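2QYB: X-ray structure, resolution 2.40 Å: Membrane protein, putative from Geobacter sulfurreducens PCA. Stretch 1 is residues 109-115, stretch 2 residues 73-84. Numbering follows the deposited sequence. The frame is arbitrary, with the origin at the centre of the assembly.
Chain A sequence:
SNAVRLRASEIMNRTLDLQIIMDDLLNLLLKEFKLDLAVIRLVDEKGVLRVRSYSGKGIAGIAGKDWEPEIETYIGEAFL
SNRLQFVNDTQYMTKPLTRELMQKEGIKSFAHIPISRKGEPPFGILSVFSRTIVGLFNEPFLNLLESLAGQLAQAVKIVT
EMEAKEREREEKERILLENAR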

# COMPACT_ATOMS: atom_id res chain seq x y z
N SER A 109 -8.33 -7.97 21.27
CA SER A 109 -7.01 -8.55 21.51
C SER A 109 -5.97 -7.73 20.68
O SER A 109 -6.26 -7.32 19.55
CB SER A 109 -7.11 -9.98 21.02
OG SER A 109 -5.97 -10.74 21.31
N PHE A 110 -4.80 -7.41 21.24
CA PHE A 110 -3.76 -6.75 20.42
C PHE A 110 -2.36 -6.97 20.94
O PHE A 110 -2.17 -7.44 22.05
CB PHE A 110 -4.03 -5.24 20.20
CG PHE A 110 -3.86 -4.39 21.43
CD1 PHE A 110 -2.61 -3.90 21.78
CD2 PHE A 110 -4.95 -4.11 22.24
CE1 PHE A 110 -2.45 -3.14 22.93
CE2 PHE A 110 -4.79 -3.34 23.37
CZ PHE A 110 -3.54 -2.85 23.72
N ALA A 111 -1.38 -6.63 20.10
CA ALA A 111 0.06 -6.79 20.44
C ALA A 111 0.91 -5.75 19.71
O ALA A 111 0.59 -5.38 18.58
CB ALA A 111 0.55 -8.20 20.11
N HIS A 112 1.95 -5.26 20.38
CA HIS A 112 2.97 -4.40 19.78
C HIS A 112 4.35 -5.05 19.92
O HIS A 112 4.77 -5.37 21.02
CB HIS A 112 2.95 -3.00 20.41
CG HIS A 112 1.67 -2.26 20.18
ND1 HIS A 112 0.73 -2.07 21.17
CD2 HIS A 112 1.18 -1.67 19.08
CE1 HIS A 112 -0.29 -1.39 20.68
NE2 HIS A 112 -0.04 -1.13 19.41
N ILE A 113 5.04 -5.21 18.79
CA ILE A 113 6.26 -5.98 18.70
C ILE A 113 7.34 -5.11 18.11
O ILE A 113 7.19 -4.63 16.98
CB ILE A 113 6.09 -7.23 17.80
CG1 ILE A 113 4.92 -8.10 18.30
CG2 ILE A 113 7.43 -8.02 17.69
CD1 ILE A 113 3.74 -8.02 17.35
N PRO A 114 8.44 -4.92 18.84
CA PRO A 114 9.52 -4.09 18.32
C PRO A 114 10.14 -4.68 17.06
O PRO A 114 10.18 -5.93 16.88
CB PRO A 114 10.54 -4.06 19.47
CG PRO A 114 9.80 -4.43 20.67
CD PRO A 114 8.78 -5.45 20.17
N ILE A 115 10.55 -3.79 16.17
CA ILE A 115 11.20 -4.21 14.92
C ILE A 115 12.67 -3.79 15.07
O ILE A 115 13.01 -2.60 15.10
CB ILE A 115 10.54 -3.60 13.69
CG1 ILE A 115 9.12 -4.11 13.51
CG2 ILE A 115 11.38 -3.88 12.42
CD1 ILE A 115 8.40 -3.37 12.34
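Stretch 2, residues 73-84: TYIGEAFLSNRL

After the N-cap residue Thr73, stretch 2 forms a helix from Tyr74 and leaves it through a short turn that ends in extended backbone at Arg83 and Leu84. The helical assignment rests on phi/psi values close to -65/-40 from Tyr74 to Ala78, with modest drift at Phe79 and Leu80, and on a ladder of i to i+4 backbone hydrogen bonds, from Glu77 N to Thr73 O (3.0 Å) through Ser81 N to Glu77 O (3.0 Å). Thr73 caps the start: its OG1, with chi1 in the p well, accepts from Gly76 N at 3.0 Å. At the other end Asn82 departs from helical geometry with positive phi (54/49), and Arg83 N donates to Ala78 O at 3.1 Å, so the exiting chain remains bonded to the last turn.

Stretch 1 is a strand, with phi/psi in the extended region throughout. The helix runs in nearly the same direction, its axis at 28° to that of the strand (signed crossing angle -28°), with a closest approach of 7.7 Å. The CA atoms of Ile113 and Leu84, beyond the helix, are 4.6 Å apart; those of Pro114 and Phe79, within it, are 5.8 Å apart. The two stretches together bury 433 Å², with no hydrogen bond between them, so the contact is one of packing.

His112 contributes the most, 100 Å² of covered surface. Its CA-to-CB bond points toward the helix, and with chi1 at -63° (m), the imidazole packs against Tyr74 and Ile75 in the first turn. Ile75 CB stands 4.0 Å from the centroid of the His112 ring and only 10° off the ring normal, a CH-pi contact over one face. His112 ND1 approaches Tyr74 CB at 3.9 Å; this nitrogen is buried by the contact and has no polar partner anywhere in the model. One turn on, the CA-to-CB bond of Ala78 points toward the strand, and its CB lies 4.0 Å from His112 CB, a small side chain at a close point of the packing. The carbonyl of His112 meets the chain beyond the helix: Leu84 CA is 3.3 Å from His112 O, with an angle of 131° at the hydrogen, consistent with a CA-H...O contact.

The CA-to-CB bond of Pro114, with 85 Å² covered, also points toward stretch 2, and the ring packs against the helix exit. Pro114 CG lies 3.6 Å from Ala78 O and 3.5 Å from Arg83 N, the two atoms joined by the closing hydrogen bond of the turn, so Pro114 CG lies beside that bond, at similar distances from both its atoms. Pro114 CB is 3.4 Å from Asn82 OD1, and Pro114 CD is 4.2 Å from Leu84 CB. The alternation of the strand places Ile113, between these two residues, with its CA-to-CB bond directed away; its CA still comes within 4.4 Å of Leu84 CB.

Tyr74, with 48 Å² covered, makes the contact at the start of the helix. The CA-to-CB bond of Phe110 points sideways relative to stretch 2, but its ring reaches Tyr74, with Phe110 CZ 3.7 Å from Tyr74 CD2. Ring planes at 71° and centroids 5.4 Å apart define an edge-to-face pair, the edge of Phe110 directed at the face of Tyr74.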

# COMPACT_ATOMS: atom_id res chain seq x y z
N THR A 73 1.84 5.22 26.52
CA THR A 73 1.11 4.38 25.59
C THR A 73 1.74 2.99 25.56
O THR A 73 2.93 2.86 25.83
CB THR A 73 1.14 5.00 24.15
OG1 THR A 73 2.50 5.10 23.72
CG2 THR A 73 0.45 6.43 24.12
N TYR A 74 0.97 1.95 25.21
CA TYR A 74 1.52 0.58 25.07
C TYR A 74 2.56 0.50 23.96
O TYR A 74 3.55 -0.17 24.09
CB TYR A 74 0.43 -0.44 24.75
CG TYR A 74 -0.62 -0.67 25.79
CD1 TYR A 74 -0.39 -1.50 26.88
CD2 TYR A 74 -1.88 -0.11 25.65
CE1 TYR A 74 -1.38 -1.73 27.85
CE2 TYR A 74 -2.87 -0.34 26.60
CZ TYR A 74 -2.61 -1.15 27.70
OH TYR A 74 -3.61 -1.38 28.64
N ILE A 75 2.28 1.18 22.85
CA ILE A 75 3.17 1.22 21.70
C ILE A 75 4.49 1.98 21.96
O ILE A 75 5.57 1.57 21.55
CB ILE A 75 2.44 1.81 20.48
CG1 ILE A 75 3.25 1.59 19.21
CG2 ILE A 75 2.09 3.32 20.72
CD1 ILE A 75 2.46 1.83 17.97
N GLY A 76 4.41 3.08 22.68
CA GLY A 76 5.61 3.80 23.12
C GLY A 76 6.43 2.99 24.10
O GLY A 76 7.66 3.05 24.09
N GLU A 77 5.75 2.22 24.94
CA GLU A 77 6.43 1.41 25.94
C GLU A 77 7.14 0.25 25.25
O GLU A 77 8.24 -0.11 25.63
CB GLU A 77 5.44 0.91 27.01
CG GLU A 77 6.03 -0.10 28.07
CD GLU A 77 7.29 0.40 28.77
OE1 GLU A 77 7.56 1.62 28.67
OE2 GLU A 77 8.02 -0.40 29.41
N ALA A 78 6.54 -0.32 24.22
CA ALA A 78 7.18 -1.40 23.48
C ALA A 78 8.45 -0.92 22.77
O ALA A 78 9.50 -1.58 22.77
CB ALA A 78 6.20 -2.00 22.48
N PHE A 79 8.33 0.25 22.16
CA PHE A 79 9.43 0.84 21.42
C PHE A 79 10.54 1.25 22.33
O PHE A 79 11.70 0.94 22.07
CB PHE A 79 8.96 2.07 20.65
CG PHE A 79 10.02 2.67 19.80
CD1 PHE A 79 10.44 2.03 18.63
CD2 PHE A 79 10.62 3.85 20.15
CE1 PHE A 79 11.44 2.58 17.82
CE2 PHE A 79 11.62 4.41 19.35
CZ PHE A 79 12.02 3.77 18.18
N LEU A 80 10.17 1.96 23.41
CA LEU A 80 11.14 2.60 24.28
C LEU A 80 11.88 1.61 25.19
O LEU A 80 13.00 1.86 25.55
CB LEU A 80 10.49 3.70 25.13
CG LEU A 80 10.36 5.08 24.47
CD1 LEU A 80 9.39 6.03 25.27
CD2 LEU A 80 11.73 5.73 24.30
N SER A 81 11.20 0.54 25.59
CA SER A 81 11.81 -0.53 26.34
C SER A 81 12.32 -1.68 25.47
O SER A 81 12.91 -2.62 25.99
CB SER A 81 10.79 -1.15 27.28
OG SER A 81 10.11 -2.19 26.57
N ASN A 82 12.06 -1.64 24.16
CA ASN A 82 12.44 -2.73 23.28
C ASN A 82 11.90 -4.10 23.74
O ASN A 82 12.59 -5.09 23.77
CB ASN A 82 13.95 -2.75 23.06
CG ASN A 82 14.36 -3.63 21.88
OD1 ASN A 82 13.61 -3.81 20.94
ND2 ASN A 82 15.55 -4.18 21.94
N ARG A 83 10.63 -4.15 24.06
CA ARG A 83 10.05 -5.39 24.55
C ARG A 83 8.62 -5.37 24.16
O ARG A 83 7.98 -4.35 24.21
CB ARG A 83 10.15 -5.46 26.08
CG ARG A 83 11.31 -6.36 26.63
CD ARG A 83 11.45 -6.11 28.14
NE ARG A 83 10.32 -5.25 28.58
CZ ARG A 83 9.35 -5.58 29.45
NH1 ARG A 83 8.39 -4.67 29.69
NH2 ARG A 83 9.34 -6.76 30.10
N LEU A 84 8.12 -6.53 23.76
CA LEU A 84 6.78 -6.59 23.28
C LEU A 84 5.79 -6.29 24.39
O LEU A 84 6.09 -6.47 25.57
CB LEU A 84 6.50 -7.94 22.61
CG LEU A 84 6.61 -9.17 23.46
CD1 LEU A 84 5.32 -9.42 24.20
CD2 LEU A 84 6.98 -10.34 22.54